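PDB 7BR2: lipolytic enzyme, G-D-S-L family, which is a serine esterase of the SGNH hydrolase family from a gut bacterium and metabolizes the drug diltiazem. Local coordinates for residues A[138-143]-A[150-155]. Numbering follows the deposited sequence.
Sequences SPYDET and TVFKKK
Strand 131-136 of the SGNH hydrolase fold runs out into a long loop that doubles back before helix 155-173, and here its outgoing and returning arms meet. The tight part is built around Y140. With CG anti to the backbone N (chi1 179°), its ring reaches across to the returning arm, where F152 N donates to the phenol oxygen in a nearly straight bond, F152 N to Y140 OH 3.0 Å at 171°. The K155 side chain crosses that of Y140 at about a right angle, with K155 CD over one ring face, 3.7 Å from the centroid of the Y140 ring in a CH-pi contact. Beyond that face K155 bends at chi4, and NZ is gripped by S92 OG and the carbonyls of M89 and G93. V151 CG1 sits at the ring edge, V151 CG2 packs 3.5 Å from E142 O, and F152 CD2 lies obliquely, 3.6 Å from Y140 CZ. An alanine in place of Y140 would probably loosen the two arms, since the acceptor for F152 N and the surface under the K155 chain would both go. The solvent side is looser: K154 is exposed, and its NZ stays 4.8 Å from E142 OE1, opposite charges not in contact. A type II turn from F152 to K155 leads into the helix, with K154 at the N-cap position. Extended beyond CG, E142 lays its carboxylate over this helix start, where OE2 accepts a hydrogen bond from N156 N.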
ATOM      1  N   SER A 138       0.969  -8.585  -8.552  1.00 36.52           N
ATOM      2  CA  SER A 138       0.389  -9.633  -7.736  1.00 37.23           C
ATOM      3  C   SER A 138      -0.205 -10.724  -8.637  1.00 39.65           C
ATOM      4  O   SER A 138      -0.550 -10.469  -9.791  1.00 41.98           O
ATOM      5  CB  SER A 138      -0.676  -9.034  -6.808  1.00 35.71           C
ATOM      6  OG  SER A 138      -1.614  -8.254  -7.527  1.00 36.57           O
ATOM      7  N   PRO A 139      -0.350 -11.946  -8.130  1.00 46.01           N
ATOM      8  CA  PRO A 139      -0.639 -13.079  -9.013  1.00 43.91           C
ATOM      9  C   PRO A 139      -2.125 -13.360  -9.197  1.00 41.75           C
ATOM     10  O   PRO A 139      -2.977 -12.912  -8.430  1.00 39.84           O
ATOM     11  CB  PRO A 139       0.034 -14.246  -8.277  1.00 48.79           C
ATOM     12  CG  PRO A 139      -0.197 -13.904  -6.817  1.00 43.59           C
ATOM     13  CD  PRO A 139      -0.149 -12.385  -6.730  1.00 37.93           C
ATOM     14  N   TYR A 140      -2.418 -14.121 -10.251  1.00 38.43           N
ATOM     15  CA  TYR A 140      -3.709 -14.789 -10.375  1.00 42.62           C
ATOM     16  C   TYR A 140      -3.657 -16.088  -9.576  1.00 47.13           C
ATOM     17  O   TYR A 140      -2.828 -16.963  -9.858  1.00 52.57           O
ATOM     18  CB  TYR A 140      -4.041 -15.067 -11.838  1.00 40.33           C
ATOM     19  CG  TYR A 140      -5.356 -15.789 -12.032  1.00 44.61           C
ATOM     20  CD1 TYR A 140      -6.565 -15.107 -11.980  1.00 43.19           C
ATOM     21  CD2 TYR A 140      -5.391 -17.161 -12.244  1.00 44.97           C
ATOM     22  CE1 TYR A 140      -7.772 -15.769 -12.147  1.00 40.35           C
ATOM     23  CE2 TYR A 140      -6.602 -17.835 -12.414  1.00 46.85           C
ATOM     24  CZ  TYR A 140      -7.785 -17.135 -12.363  1.00 42.03           C
ATOM     25  OH  TYR A 140      -8.983 -17.802 -12.533  1.00 45.95           O
ATOM     26  N   ASP A 141      -4.514 -16.212  -8.564  1.00 48.26           N
ATOM     27  CA  ASP A 141      -4.439 -17.348  -7.645  1.00 48.79           C
ATOM     28  C   ASP A 141      -5.133 -18.559  -8.263  1.00 45.61           C
ATOM     29  O   ASP A 141      -6.356 -18.685  -8.203  1.00 43.97           O
ATOM     30  CB  ASP A 141      -5.075 -17.002  -6.311  1.00 45.45           C
ATOM     31  CG  ASP A 141      -4.816 -18.057  -5.263  1.00 52.32           C
ATOM     32  OD1 ASP A 141      -4.251 -19.125  -5.605  1.00 44.22           O
ATOM     33  OD2 ASP A 141      -5.213 -17.831  -4.104  1.00 52.86           O
ATOM     34  N   GLU A 142      -4.341 -19.490  -8.790  1.00 51.88           N
ATOM     35  CA  GLU A 142      -4.854 -20.684  -9.453  1.00 52.57           C
ATOM     36  C   GLU A 142      -5.177 -21.829  -8.500  1.00 54.98           C
ATOM     37  O   GLU A 142      -5.934 -22.729  -8.875  1.00 55.32           O
ATOM     38  CB  GLU A 142      -3.809 -21.176 -10.459  1.00 45.07           C
ATOM     39  CG  GLU A 142      -3.513 -20.230 -11.600  1.00 50.79           C
ATOM     40  CD  GLU A 142      -2.351 -20.709 -12.467  1.00 56.59           C
ATOM     41  OE1 GLU A 142      -1.745 -21.756 -12.142  1.00 65.01           O
ATOM     42  OE2 GLU A 142      -2.116 -20.107 -13.533  1.00 50.66           O
ATOM     43  N   THR A 143      -4.668 -21.790  -7.266  1.00 54.05           N
ATOM     44  CA  THR A 143      -4.735 -22.932  -6.365  1.00 54.50           C
ATOM     45  C   THR A 143      -5.814 -22.812  -5.291  1.00 53.10           C
ATOM     46  O   THR A 143      -6.212 -23.832  -4.719  1.00 56.25           O
ATOM     47  CB  THR A 143      -3.356 -23.157  -5.721  1.00 51.90           C
ATOM     48  OG1 THR A 143      -2.993 -22.034  -4.904  1.00 49.66           O
ATOM     49  CG2 THR A 143      -2.301 -23.318  -6.799  1.00 47.31           C
ATOM     50  N   THR A 150     -14.329 -20.399 -11.352  1.00 53.48           N
ATOM     51  CA  THR A 150     -13.588 -21.373 -12.139  1.00 54.00           C
ATOM     52  C   THR A 150     -12.191 -20.845 -12.473  1.00 52.82           C
ATOM     53  O   THR A 150     -12.027 -19.670 -12.818  1.00 53.20           O
ATOM     54  CB  THR A 150     -14.348 -21.681 -13.429  1.00 57.37           C
ATOM     55  OG1 THR A 150     -15.719 -21.957 -13.110  1.00 62.12           O
ATOM     56  CG2 THR A 150     -13.788 -22.938 -14.053  1.00 58.15           C
ATOM     57  N   VAL A 151     -11.189 -21.721 -12.394  1.00 44.98           N
ATOM     58  CA  VAL A 151      -9.790 -21.321 -12.544  1.00 46.35           C
ATOM     59  C   VAL A 151      -9.433 -21.201 -14.020  1.00 52.49           C
ATOM     60  O   VAL A 151      -9.681 -22.125 -14.803  1.00 47.45           O
ATOM     61  CB  VAL A 151      -8.863 -22.334 -11.858  1.00 45.85           C
ATOM     62  CG1 VAL A 151      -7.404 -22.015 -12.142  1.00 47.59           C
ATOM     63  CG2 VAL A 151      -9.120 -22.370 -10.391  1.00 50.81           C
ATOM     64  N   PHE A 152      -8.813 -20.079 -14.401  1.00 41.65           N
ATOM     65  CA  PHE A 152      -8.203 -19.953 -15.724  1.00 45.91           C
ATOM     66  C   PHE A 152      -6.830 -20.616 -15.674  1.00 48.17           C
ATOM     67  O   PHE A 152      -5.867 -20.042 -15.165  1.00 52.16           O
ATOM     68  CB  PHE A 152      -8.140 -18.489 -16.157  1.00 47.78           C
ATOM     69  CG  PHE A 152      -9.485 -17.800 -16.155  1.00 46.70           C
ATOM     70  CD1 PHE A 152     -10.532 -18.296 -16.924  1.00 45.58           C
ATOM     71  CD2 PHE A 152      -9.719 -16.693 -15.362  1.00 42.66           C
ATOM     72  CE1 PHE A 152     -11.776 -17.681 -16.920  1.00 46.08           C
ATOM     73  CE2 PHE A 152     -10.970 -16.077 -15.355  1.00 43.08           C
ATOM     74  CZ  PHE A 152     -11.994 -16.576 -16.132  1.00 43.59           C
ATOM     75  N   LYS A 153      -6.738 -21.832 -16.219  1.00 52.06           N
ATOM     76  CA  LYS A 153      -5.591 -22.693 -15.959  1.00 49.46           C
ATOM     77  C   LYS A 153      -4.317 -22.131 -16.576  1.00 48.84           C
ATOM     78  O   LYS A 153      -4.276 -21.799 -17.765  1.00 52.69           O
ATOM     79  CB  LYS A 153      -5.863 -24.108 -16.490  1.00 51.61           C
ATOM     80  CG  LYS A 153      -6.863 -24.894 -15.658  1.00 47.90           C
ATOM     81  CD  LYS A 153      -7.058 -26.330 -16.137  1.00 51.52           C
ATOM     82  CE  LYS A 153      -8.238 -26.514 -17.077  1.00 51.88           C
ATOM     83  NZ  LYS A 153      -7.944 -26.174 -18.483  1.00 52.13           N
ATOM     84  N   LYS A 154      -3.276 -22.044 -15.751  1.00 51.80           N
ATOM     85  CA  LYS A 154      -1.932 -21.629 -16.138  1.00 55.29           C
ATOM     86  C   LYS A 154      -1.830 -20.154 -16.540  1.00 51.57           C
ATOM     87  O   LYS A 154      -0.825 -19.735 -17.131  1.00 53.46           O
ATOM     88  CB  LYS A 154      -1.366 -22.545 -17.226  1.00 54.52           C
ATOM     89  CG  LYS A 154      -1.180 -23.974 -16.718  1.00 53.41           C
ATOM     90  CD  LYS A 154      -0.119 -23.915 -15.622  1.00 56.55           C
ATOM     91  CE  LYS A 154       0.239 -25.253 -15.012  1.00 62.45           C
ATOM     92  NZ  LYS A 154       1.230 -25.068 -13.914  1.00 57.74           N
ATOM     93  N   LYS A 155      -2.830 -19.349 -16.177  1.00 47.20           N
ATOM     94  CA  LYS A 155      -2.801 -17.923 -16.480  1.00 48.21           C
ATOM     95  C   LYS A 155      -1.653 -17.226 -15.743  1.00 44.73           C
ATOM     96  O   LYS A 155      -0.945 -16.373 -16.318  1.00 41.20           O
ATOM     97  CB  LYS A 155      -4.172 -17.325 -16.139  1.00 45.97           C
ATOM     98  CG  LYS A 155      -4.219 -15.840 -15.860  1.00 44.83           C
ATOM     99  CD  LYS A 155      -5.653 -15.370 -15.652  1.00 44.19           C
ATOM    100  CE  LYS A 155      -5.723 -13.888 -15.285  1.00 41.83           C
ATOM    101  NZ  LYS A 155      -5.265 -12.996 -16.378  1.00 40.60           N
TER